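PDB 6P44: SnoaL-like domain protein from Mycobacterium hassiacum, which is a ketosteroid isomerase, an enzyme that moves a steroid's carbon-carbon double bond into conjugation with its 3-keto group, held here with 3,4-dinitrophenol in its pocket. Local coordinates for residues Y30-V36 with I46-I51; H75-W81 with I96-F102. The protein carries 1 engineered substitution. All coordinates share one frame; numbering follows the deposited sequence.

Contact 1 (Y30-V36 with I46-I51)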
ATOM      1  N   TYR B  30       5.422  14.821  -9.997  1.00 14.49           N
ATOM      2  CA  TYR B  30       6.195  13.613 -10.216  1.00 15.04           C
ATOM      3  C   TYR B  30       7.609  13.947 -10.666  1.00 16.12           C
ATOM      4  O   TYR B  30       7.852  14.961 -11.324  1.00 17.48           O
ATOM      5  CB  TYR B  30       5.529  12.749 -11.277  1.00 14.60           C
ATOM      6  CG  TYR B  30       4.330  11.959 -10.785  1.00 13.01           C
ATOM      7  CD1 TYR B  30       4.505  10.696 -10.246  1.00 12.74           C
ATOM      8  CD2 TYR B  30       3.037  12.455 -10.897  1.00 14.38           C
ATOM      9  CE1 TYR B  30       3.434   9.933  -9.837  1.00 13.28           C
ATOM     10  CE2 TYR B  30       1.941  11.689 -10.489  1.00 13.41           C
ATOM     11  CZ  TYR B  30       2.156  10.432  -9.944  1.00 13.07           C
ATOM     12  OH  TYR B  30       1.125   9.624  -9.520  1.00 13.10           O
ATOM     13  N   ALA B  31       8.539  13.069 -10.291  1.00 15.67           N
ATOM     14  CA  ALA B  31       9.920  13.136 -10.742  1.00 16.00           C
ATOM     15  C   ALA B  31      10.019  12.865 -12.241  1.00 16.01           C
ATOM     16  O   ALA B  31       9.135  12.256 -12.850  1.00 16.55           O
ATOM     17  CB  ALA B  31      10.750  12.104  -9.979  1.00 16.89           C
ATOM     18  N   ASP B  32      11.131  13.306 -12.834  1.00 16.75           N
ATOM     19  CA  ASP B  32      11.321  13.140 -14.274  1.00 18.34           C
ATOM     20  C   ASP B  32      11.251  11.674 -14.691  1.00 19.59           C
ATOM     21  O   ASP B  32      10.752  11.359 -15.780  1.00 20.96           O
ATOM     22  CB  ASP B  32      12.678  13.707 -14.708  1.00 20.07           C
ATOM     23  CG  ASP B  32      12.778  15.234 -14.596  1.00 23.61           C
ATOM     24  OD1 ASP B  32      11.761  15.933 -14.400  1.00 25.02           O
ATOM     25  OD2 ASP B  32      13.916  15.727 -14.710  1.00 26.92           O
ATOM     26  N   ASP B  33      11.769  10.769 -13.855  1.00 19.43           N
ATOM     27  CA  ASP B  33      11.818   9.332 -14.136  1.00 19.71           C
ATOM     28  C   ASP B  33      10.864   8.534 -13.246  1.00 17.56           C
ATOM     29  O   ASP B  33      11.097   7.351 -12.957  1.00 18.09           O
ATOM     30  CB  ASP B  33      13.245   8.815 -13.973  1.00 24.89           C
ATOM     31  CG  ASP B  33      13.795   9.003 -12.565  1.00 28.63           C
ATOM     32  OD1 ASP B  33      13.204   9.743 -11.745  1.00 28.65           O
ATOM     33  OD2 ASP B  33      14.846   8.390 -12.276  1.00 32.74           O
ATOM     34  N   ALA B  34       9.786   9.171 -12.818  1.00 15.51           N
ATOM     35  CA  ALA B  34       8.836   8.530 -11.931  1.00 14.43           C
ATOM     36  C   ALA B  34       8.099   7.413 -12.654  1.00 14.41           C
ATOM     37  O   ALA B  34       8.046   7.360 -13.885  1.00 14.41           O
ATOM     38  CB  ALA B  34       7.811   9.558 -11.448  1.00 14.77           C
ATOM     39  N   THR B  35       7.503   6.529 -11.864  1.00 13.19           N
ATOM     40  CA  THR B  35       6.650   5.471 -12.372  1.00 13.36           C
ATOM     41  C   THR B  35       5.248   5.582 -11.787  1.00 12.34           C
ATOM     42  O   THR B  35       5.066   5.954 -10.625  1.00 12.48           O
ATOM     43  CB  THR B  35       7.228   4.089 -12.036  1.00 13.71           C
ATOM     44  OG1 THR B  35       7.384   3.949 -10.612  1.00 13.92           O
ATOM     45  CG2 THR B  35       8.577   3.905 -12.705  1.00 14.94           C
ATOM     46  N   VAL B  36       4.254   5.228 -12.599  1.00 12.57           N
ATOM     47  CA  VAL B  36       2.864   5.134 -12.158  1.00 12.05           C
ATOM     48  C   VAL B  36       2.344   3.774 -12.581  1.00 11.85           C
ATOM     49  O   VAL B  36       2.406   3.415 -13.765  1.00 12.58           O
ATOM     50  CB  VAL B  36       1.980   6.247 -12.748  1.00 12.76           C
ATOM     51  CG1 VAL B  36       0.495   5.958 -12.474  1.00 13.58           C
ATOM     52  CG2 VAL B  36       2.375   7.597 -12.172  1.00 13.58           C
ATOM     53  N   ILE B  46       6.166   5.179 -17.398  1.00 14.78           N
ATOM     54  CA  ILE B  46       7.498   5.585 -16.965  1.00 16.05           C
ATOM     55  C   ILE B  46       7.826   6.963 -17.529  1.00 16.21           C
ATOM     56  O   ILE B  46       7.794   7.173 -18.752  1.00 17.45           O
ATOM     57  CB  ILE B  46       8.557   4.556 -17.405  1.00 17.92           C
ATOM     58  CG1 ILE B  46       8.241   3.172 -16.830  1.00 19.73           C
ATOM     59  CG2 ILE B  46       9.952   5.008 -16.965  1.00 19.19           C
ATOM     60  CD1 ILE B  46       9.119   2.019 -17.408  1.00 21.39           C
ATOM     61  N   GLY B  47       8.188   7.885 -16.643  1.00 16.14           N
ATOM     62  CA  GLY B  47       8.636   9.221 -17.024  1.00 17.51           C
ATOM     63  C   GLY B  47       7.506  10.231 -17.056  1.00 18.46           C
ATOM     64  O   GLY B  47       6.343   9.903 -17.270  1.00 18.36           O
ATOM     65  N   ARG B  48       7.864  11.510 -16.863  1.00 20.74           N
ATOM     66  CA  ARG B  48       6.821  12.522 -16.707  1.00 22.22           C
ATOM     67  C   ARG B  48       5.955  12.670 -17.961  1.00 21.71           C
ATOM     68  O   ARG B  48       4.746  12.886 -17.853  1.00 22.19           O
ATOM     69  CB  ARG B  48       7.366  13.881 -16.246  1.00 24.37           C
ATOM     70  CG  ARG B  48       6.210  14.840 -15.879  1.00 25.11           C
ATOM     71  CD  ARG B  48       6.645  16.244 -15.439  1.00 25.10           C
ATOM     72  NE  ARG B  48       7.464  16.216 -14.231  1.00 25.10           N
ATOM     73  CZ  ARG B  48       8.790  16.277 -14.236  1.00 25.60           C
ATOM     74  NH1 ARG B  48       9.452  16.383 -15.382  1.00 27.57           N
ATOM     75  NH2 ARG B  48       9.458  16.238 -13.094  1.00 26.01           N
ATOM     76  N   GLN B  49       6.549  12.550 -19.151  0.50 21.77           N
ATOM     77  CA  GLN B  49       5.769  12.698 -20.379  0.50 21.99           C
ATOM     78  C   GLN B  49       4.672  11.641 -20.468  0.50 20.31           C
ATOM     79  O   GLN B  49       3.514  11.954 -20.771  0.50 20.39           O
ATOM     80  CB  GLN B  49       6.696  12.637 -21.593  0.50 24.55           C
ATOM     81  CG  GLN B  49       7.656  13.807 -21.664  0.50 27.03           C
ATOM     82  CD  GLN B  49       8.768  13.600 -22.669  0.50 29.26           C
ATOM     83  OE1 GLN B  49       9.832  13.088 -22.328  0.50 30.29           O
ATOM     84  NE2 GLN B  49       8.533  14.008 -23.910  0.50 30.02           N
ATOM     85  N   ALA B  50       5.021  10.381 -20.205  1.00 18.46           N
ATOM     86  CA  ALA B  50       4.027   9.306 -20.201  1.00 17.99           C
ATOM     87  C   ALA B  50       3.005   9.501 -19.088  1.00 16.73           C
ATOM     88  O   ALA B  50       1.813   9.232 -19.267  1.00 16.93           O
ATOM     89  CB  ALA B  50       4.719   7.955 -20.041  1.00 18.81           C
ATOM     90  N   ILE B  51       3.457   9.962 -17.927  1.00 15.65           N
ATOM     91  CA  ILE B  51       2.554  10.202 -16.807  1.00 15.48           C
ATOM     92  C   ILE B  51       1.579  11.332 -17.131  1.00 15.99           C
ATOM     93  O   ILE B  51       0.376  11.214 -16.877  1.00 16.28           O
ATOM     94  CB  ILE B  51       3.369  10.453 -15.528  1.00 15.21           C
ATOM     95  CG1 ILE B  51       4.060   9.156 -15.101  1.00 15.36           C
ATOM     96  CG2 ILE B  51       2.479  10.999 -14.421  1.00 16.42           C
ATOM     97  CD1 ILE B  51       5.135   9.324 -14.033  1.00 15.55           C
TER
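The Y30 ring takes the CG2 branch of I51 over one face, toward the rim, in a CH-pi contact with CG2 4.1 Å from the ring centroid. Its carbonyl O receives R48 NH2 at 2.7 Å, and R48 NE adds a weak bond to the same oxygen. The phenol OH turns to Y55. In the type I turn from A31 to A34, D32 OD1 forms a salt bridge with R48, taking NH2 at 2.7 Å and NH1 at a notably short distance, both on its anti side. The oxygen lies in the guanidinium plane, but the carboxylate stands 89° from it. A bend at chi3 (-62°) turns the R48 guanidinium back to this corner. The D32 carbonyl O accepts R48 N, the first amide of helix 48-54; G47, at the N-cap, has backbone angles that would jam a CB against the preceding carbonyl O, which calls for glycine. A34 O draws G47 N into an almost straight bond of 2.8 Å, and A34 CB touches I51 CD1. T35 and I46 form an antiparallel non-hydrogen-bonded pair; V36 CG2 meets I51 CG1. One arginine thus ties a carbonyl and a carboxylate to a helix start, and D32 probably offsets positive charge from R48 and nearby R107.

Contact 2 (H75-W81 with I96-F102); sequences HEVAFYW and IISVMTF. With DNX (3,4-dinitrophenol), chain H.
From E76 opposite T101 to W81 opposite I96, the two strands run antiparallel, 167° between their directions and 4.7 Å apart at closest, with backbone bonds at the V77-M100, F79-S98 and W81-I96 pairs and a further one from F102 N to H75 O. On the face of these three pairs, F79 and W81 share a first torsion that sets CG between the backbone N and the carbonyl carbon (chi1 52° and 62°), swinging both rings across the neighbouring strand. The F79 ring lies over S98, whose CB is 3.7 Å from the ring centroid, while M100 SD makes an oblique Met-aromatic contact with F79. W81 NE1 donates to S98 OG at 2.9 Å, in the indole plane; this bond, with F79 over one face and I96 CD1, in one of two conformers, over the other, helps to fix the indole.

The strands form a beta hairpin in the curved sheet of the NTF2-like fold. Helix 4-20 packs against the F79 and W81 face through V11 and L15. Here W81 CZ2 approaches O1 of 3,4-dinitrophenol edge-on at 3.5 Å, a packing contact; the ligand is hydrogen-bonded to Y14 OH. Away from the hairpin turn, V77 CG2 meets F102 CE1. The reverse face belongs to the dimer: E76 lies alongside T101, its carboxylate reaching K112 and Y114 of the second subunit, and Y80 meets that subunit's Y80, while the OH of this Y80 bonds D95 of its own chain.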
ATOM      1  N   HIS B  75      10.268   7.377   3.448  0.58 11.13           N
ATOM      2  CA  HIS B  75      10.128   8.074   2.173  0.58 11.36           C
ATOM      3  C   HIS B  75       8.813   7.753   1.477  0.58 10.52           C
ATOM      4  O   HIS B  75       8.664   8.031   0.277  0.58 11.36           O
ATOM      5  CB  HIS B  75      11.316   7.752   1.260  0.58 13.44           C
ATOM      6  CG  HIS B  75      12.638   8.045   1.888  0.58 15.90           C
ATOM      7  ND1 HIS B  75      13.063   9.328   2.161  0.58 18.51           N
ATOM      8  CD2 HIS B  75      13.616   7.222   2.334  0.58 18.68           C
ATOM      9  CE1 HIS B  75      14.253   9.284   2.731  0.58 18.62           C
ATOM     10  NE2 HIS B  75      14.609   8.018   2.852  0.58 18.46           N
ATOM     11  N   GLU B  76       7.856   7.175   2.206  1.00 10.62           N
ATOM     12  CA  GLU B  76       6.638   6.647   1.618  1.00 10.41           C
ATOM     13  C   GLU B  76       5.402   7.271   2.260  1.00 10.33           C
ATOM     14  O   GLU B  76       5.425   7.735   3.399  1.00 11.41           O
ATOM     15  CB  GLU B  76       6.563   5.121   1.762  1.00 11.47           C
ATOM     16  CG  GLU B  76       7.852   4.390   1.395  1.00 12.17           C
ATOM     17  CD  GLU B  76       7.635   2.952   0.965  1.00 11.72           C
ATOM     18  OE1 GLU B  76       6.490   2.575   0.617  1.00 12.06           O
ATOM     19  OE2 GLU B  76       8.627   2.205   0.969  1.00 13.72           O
ATOM     20  N   VAL B  77       4.292   7.206   1.531  1.00 10.86           N
ATOM     21  CA  VAL B  77       2.983   7.507   2.099  1.00 11.21           C
ATOM     22  C   VAL B  77       2.001   6.464   1.584  1.00 11.06           C
ATOM     23  O   VAL B  77       1.863   6.288   0.368  1.00 11.10           O
ATOM     24  CB  VAL B  77       2.476   8.913   1.730  1.00 11.70           C
ATOM     25  CG1 VAL B  77       1.137   9.163   2.421  1.00 12.36           C
ATOM     26  CG2 VAL B  77       3.476  10.000   2.113  1.00 12.08           C
ATOM     27  N   ALA B  78       1.334   5.769   2.498  1.00 10.25           N
ATOM     28  CA  ALA B  78       0.223   4.885   2.164  1.00 10.43           C
ATOM     29  C   ALA B  78      -1.050   5.582   2.582  1.00 11.19           C
ATOM     30  O   ALA B  78      -1.123   6.122   3.691  1.00 12.56           O
ATOM     31  CB  ALA B  78       0.320   3.544   2.885  1.00 11.31           C
ATOM     32  N   PHE B  79      -2.041   5.600   1.698  1.00 11.68           N
ATOM     33  CA  PHE B  79      -3.280   6.303   1.999  1.00 11.66           C
ATOM     34  C   PHE B  79      -4.474   5.564   1.432  1.00 11.81           C
ATOM     35  O   PHE B  79      -4.412   4.998   0.340  1.00 13.33           O
ATOM     36  CB  PHE B  79      -3.267   7.788   1.593  1.00 12.52           C
ATOM     37  CG  PHE B  79      -2.852   8.085   0.166  1.00 12.55           C
ATOM     38  CD1 PHE B  79      -1.539   7.934  -0.271  1.00 12.35           C
ATOM     39  CD2 PHE B  79      -3.781   8.587  -0.725  1.00 13.26           C
ATOM     40  CE1 PHE B  79      -1.176   8.275  -1.581  1.00 13.12           C
ATOM     41  CE2 PHE B  79      -3.418   8.903  -2.034  1.00 13.60           C
ATOM     42  CZ  PHE B  79      -2.122   8.761  -2.444  1.00 12.91           C
ATOM     43  N   TYR B  80      -5.543   5.546   2.219  1.00 12.11           N
ATOM     44  CA  TYR B  80      -6.806   4.924   1.853  1.00 12.83           C
ATOM     45  C   TYR B  80      -7.801   6.066   1.696  1.00 12.93           C
ATOM     46  O   TYR B  80      -7.942   6.896   2.604  1.00 13.74           O
ATOM     47  CB  TYR B  80      -7.212   3.964   2.975  1.00 14.08           C
ATOM     48  CG  TYR B  80      -8.465   3.148   2.766  1.00 15.64           C
ATOM     49  CD1 TYR B  80      -8.871   2.726   1.507  1.00 16.12           C
ATOM     50  CD2 TYR B  80      -9.254   2.798   3.851  1.00 17.89           C
ATOM     51  CE1 TYR B  80     -10.024   1.970   1.346  1.00 17.88           C
ATOM     52  CE2 TYR B  80     -10.401   2.050   3.691  1.00 20.02           C
ATOM     53  CZ  TYR B  80     -10.783   1.639   2.442  1.00 20.24           C
ATOM     54  OH  TYR B  80     -11.941   0.891   2.284  1.00 22.03           O
ATOM     55  N   TRP B  81      -8.409   6.167   0.515  1.00 12.78           N
ATOM     56  CA  TRP B  81      -9.117   7.378   0.137  1.00 13.30           C
ATOM     57  C   TRP B  81     -10.239   7.053  -0.833  1.00 13.71           C
ATOM     58  O   TRP B  81     -10.312   5.957  -1.390  1.00 14.47           O
ATOM     59  CB  TRP B  81      -8.161   8.408  -0.455  1.00 13.74           C
ATOM     60  CG  TRP B  81      -7.465   7.982  -1.713  1.00 12.76           C
ATOM     61  CD1 TRP B  81      -6.486   7.039  -1.834  1.00 13.51           C
ATOM     62  CD2 TRP B  81      -7.669   8.518  -3.024  1.00 13.72           C
ATOM     63  NE1 TRP B  81      -6.066   6.957  -3.136  1.00 13.51           N
ATOM     64  CE2 TRP B  81      -6.770   7.860  -3.890  1.00 13.91           C
ATOM     65  CE3 TRP B  81      -8.512   9.503  -3.548  1.00 15.99           C
ATOM     66  CZ2 TRP B  81      -6.703   8.145  -5.254  1.00 15.89           C
ATOM     67  CZ3 TRP B  81      -8.450   9.783  -4.899  1.00 17.30           C
ATOM     68  CH2 TRP B  81      -7.550   9.117  -5.735  1.00 17.51           C
ATOM     69  N   ILE B  96     -10.027   3.384  -2.717  0.54 14.32           N
ATOM     70  CA  ILE B  96      -8.686   3.150  -3.252  0.54 13.03           C
ATOM     71  C   ILE B  96      -7.673   3.064  -2.115  0.54 12.18           C
ATOM     72  O   ILE B  96      -7.700   3.884  -1.191  0.54 13.32           O
ATOM     73  CB  ILE B  96      -8.296   4.304  -4.207  0.54 12.42           C
ATOM     74  CG1 ILE B  96      -9.336   4.462  -5.325  0.54 13.22           C
ATOM     75  CG2 ILE B  96      -6.893   4.086  -4.799  0.54 11.73           C
ATOM     76  CD1 ILE B  96      -9.347   5.841  -5.965  0.54 14.18           C
ATOM     77  N   ILE B  97      -6.747   2.100  -2.210  1.00 11.74           N
ATOM     78  CA  ILE B  97      -5.520   2.083  -1.407  1.00 11.74           C
ATOM     79  C   ILE B  97      -4.379   2.473  -2.332  1.00 11.50           C
ATOM     80  O   ILE B  97      -4.180   1.837  -3.373  1.00 10.89           O
ATOM     81  CB  ILE B  97      -5.241   0.712  -0.762  1.00 12.30           C
ATOM     82  CG1 ILE B  97      -6.342   0.325   0.221  1.00 13.47           C
ATOM     83  CG2 ILE B  97      -3.878   0.725  -0.052  1.00 13.25           C
ATOM     84  CD1 ILE B  97      -6.235  -1.094   0.734  1.00 15.28           C
ATOM     85  N   SER B  98      -3.624   3.502  -1.947  1.00 10.97           N
ATOM     86  CA  SER B  98      -2.521   3.996  -2.749  1.00 10.97           C
ATOM     87  C   SER B  98      -1.245   4.036  -1.926  1.00 10.43           C
ATOM     88  O   SER B  98      -1.263   4.266  -0.720  1.00 10.66           O
ATOM     89  CB  SER B  98      -2.778   5.400  -3.244  1.00 11.37           C
ATOM     90  OG  SER B  98      -3.873   5.406  -4.143  1.00 12.69           O
ATOM     91  N   VAL B  99      -0.115   3.819  -2.600  1.00 10.06           N
ATOM     92  CA  VAL B  99       1.207   4.029  -2.010  1.00 10.18           C
ATOM     93  C   VAL B  99       2.026   4.886  -2.958  1.00 10.70           C
ATOM     94  O   VAL B  99       2.151   4.573  -4.150  1.00 10.85           O
ATOM     95  CB  VAL B  99       1.939   2.697  -1.748  1.00 10.83           C
ATOM     96  CG1 VAL B  99       3.347   2.941  -1.232  1.00 11.70           C
ATOM     97  CG2 VAL B  99       1.167   1.853  -0.746  1.00 11.38           C
ATOM     98  N   MET B 100       2.594   5.959  -2.420  1.00 10.29           N
ATOM     99  CA  MET B 100       3.563   6.777  -3.128  1.00 10.14           C
ATOM    100  C   MET B 100       4.901   6.748  -2.400  1.00 10.47           C
ATOM    101  O   MET B 100       4.957   6.642  -1.174  1.00 11.46           O
ATOM    102  CB  MET B 100       3.081   8.221  -3.242  1.00 10.93           C
ATOM    103  CG  MET B 100       1.971   8.387  -4.255  1.00 11.16           C
ATOM    104  SD  MET B 100       1.409  10.109  -4.300  1.00 12.49           S
ATOM    105  CE  MET B 100       0.355  10.059  -5.750  1.00 12.80           C
ATOM    106  N   THR B 101       5.982   6.827  -3.165  1.00 11.09           N
ATOM    107  CA  THR B 101       7.311   7.013  -2.611  1.00 11.71           C
ATOM    108  C   THR B 101       7.908   8.268  -3.215  1.00 11.43           C
ATOM    109  O   THR B 101       7.489   8.720  -4.283  1.00 11.94           O
ATOM    110  CB  THR B 101       8.231   5.808  -2.856  1.00 13.21           C
ATOM    111  OG1 THR B 101       8.615   5.760  -4.232  1.00 13.37           O
ATOM    112  CG2 THR B 101       7.553   4.499  -2.459  1.00 13.82           C
ATOM    113  N   PHE B 102       8.871   8.843  -2.498  1.00 11.75           N
ATOM    114  CA  PHE B 102       9.345  10.193  -2.776  1.00 12.85           C
ATOM    115  C   PHE B 102      10.862  10.225  -2.867  1.00 14.54           C
ATOM    116  O   PHE B 102      11.553   9.526  -2.123  1.00 14.76           O
ATOM    117  CB  PHE B 102       8.845  11.137  -1.656  1.00 12.79           C
ATOM    118  CG  PHE B 102       7.360  11.230  -1.630  1.00 12.07           C
ATOM    119  CD1 PHE B 102       6.612  10.235  -1.016  1.00 12.38           C
ATOM    120  CD2 PHE B 102       6.701  12.250  -2.305  1.00 12.00           C
ATOM    121  CE1 PHE B 102       5.246  10.269  -1.043  1.00 12.70           C
ATOM    122  CE2 PHE B 102       5.324  12.305  -2.321  1.00 12.83           C
ATOM    123  CZ  PHE B 102       4.593  11.293  -1.723  1.00 12.18           C
TER
HETATM  124  C1  DNX H 201      -5.461   7.721  -8.693  0.52 16.50           C
HETATM  125  C2  DNX H 201      -5.949   8.575  -9.671  0.52 19.35           C
HETATM  126  C3  DNX H 201      -6.969   8.139 -10.486  0.52 22.36           C
HETATM  127  N3  DNX H 201      -7.429   9.069 -11.518  0.52 26.43           N
HETATM  128  C4  DNX H 201      -7.516   6.873 -10.333  0.52 21.50           C
HETATM  129  N4  DNX H 201      -8.589   6.375 -11.190  0.52 24.55           N
HETATM  130  C5  DNX H 201      -7.034   6.031  -9.349  0.52 18.92           C
HETATM  131  C6  DNX H 201      -6.002   6.453  -8.530  0.52 17.17           C
HETATM  132  O1  DNX H 201      -4.445   8.149  -7.896  0.52 14.05           O
HETATM  133  O31 DNX H 201      -6.854   9.068 -12.594  0.52 27.39           O
HETATM  134  O32 DNX H 201      -8.349   9.827 -11.248  0.52 28.64           O
HETATM  135  O41 DNX H 201      -8.570   5.199 -11.513  0.52 25.82           O
HETATM  136  O42 DNX H 201      -9.466   7.154 -11.533  0.52 25.25           O

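The two contacts reach the same sheet, with centres about 16 Å apart, and show how chemistry follows position. Contact 2 is buried: two long strands in the middle of the sheet, joined by regular backbone bonds, with one face toward helix and ligand and the other toward the second subunit. Contact 1 is partly exposed near the edge of the sheet, where a corner of the chain meets a helix start and an exposed salt bridge is added to a small apolar cluster round I51, whereas contact 2 relies on a long ladder and aromatic packing. No other subunit touches contact 1. The two meet where Y30 OH packs against M100 CE, 3.9 Å away.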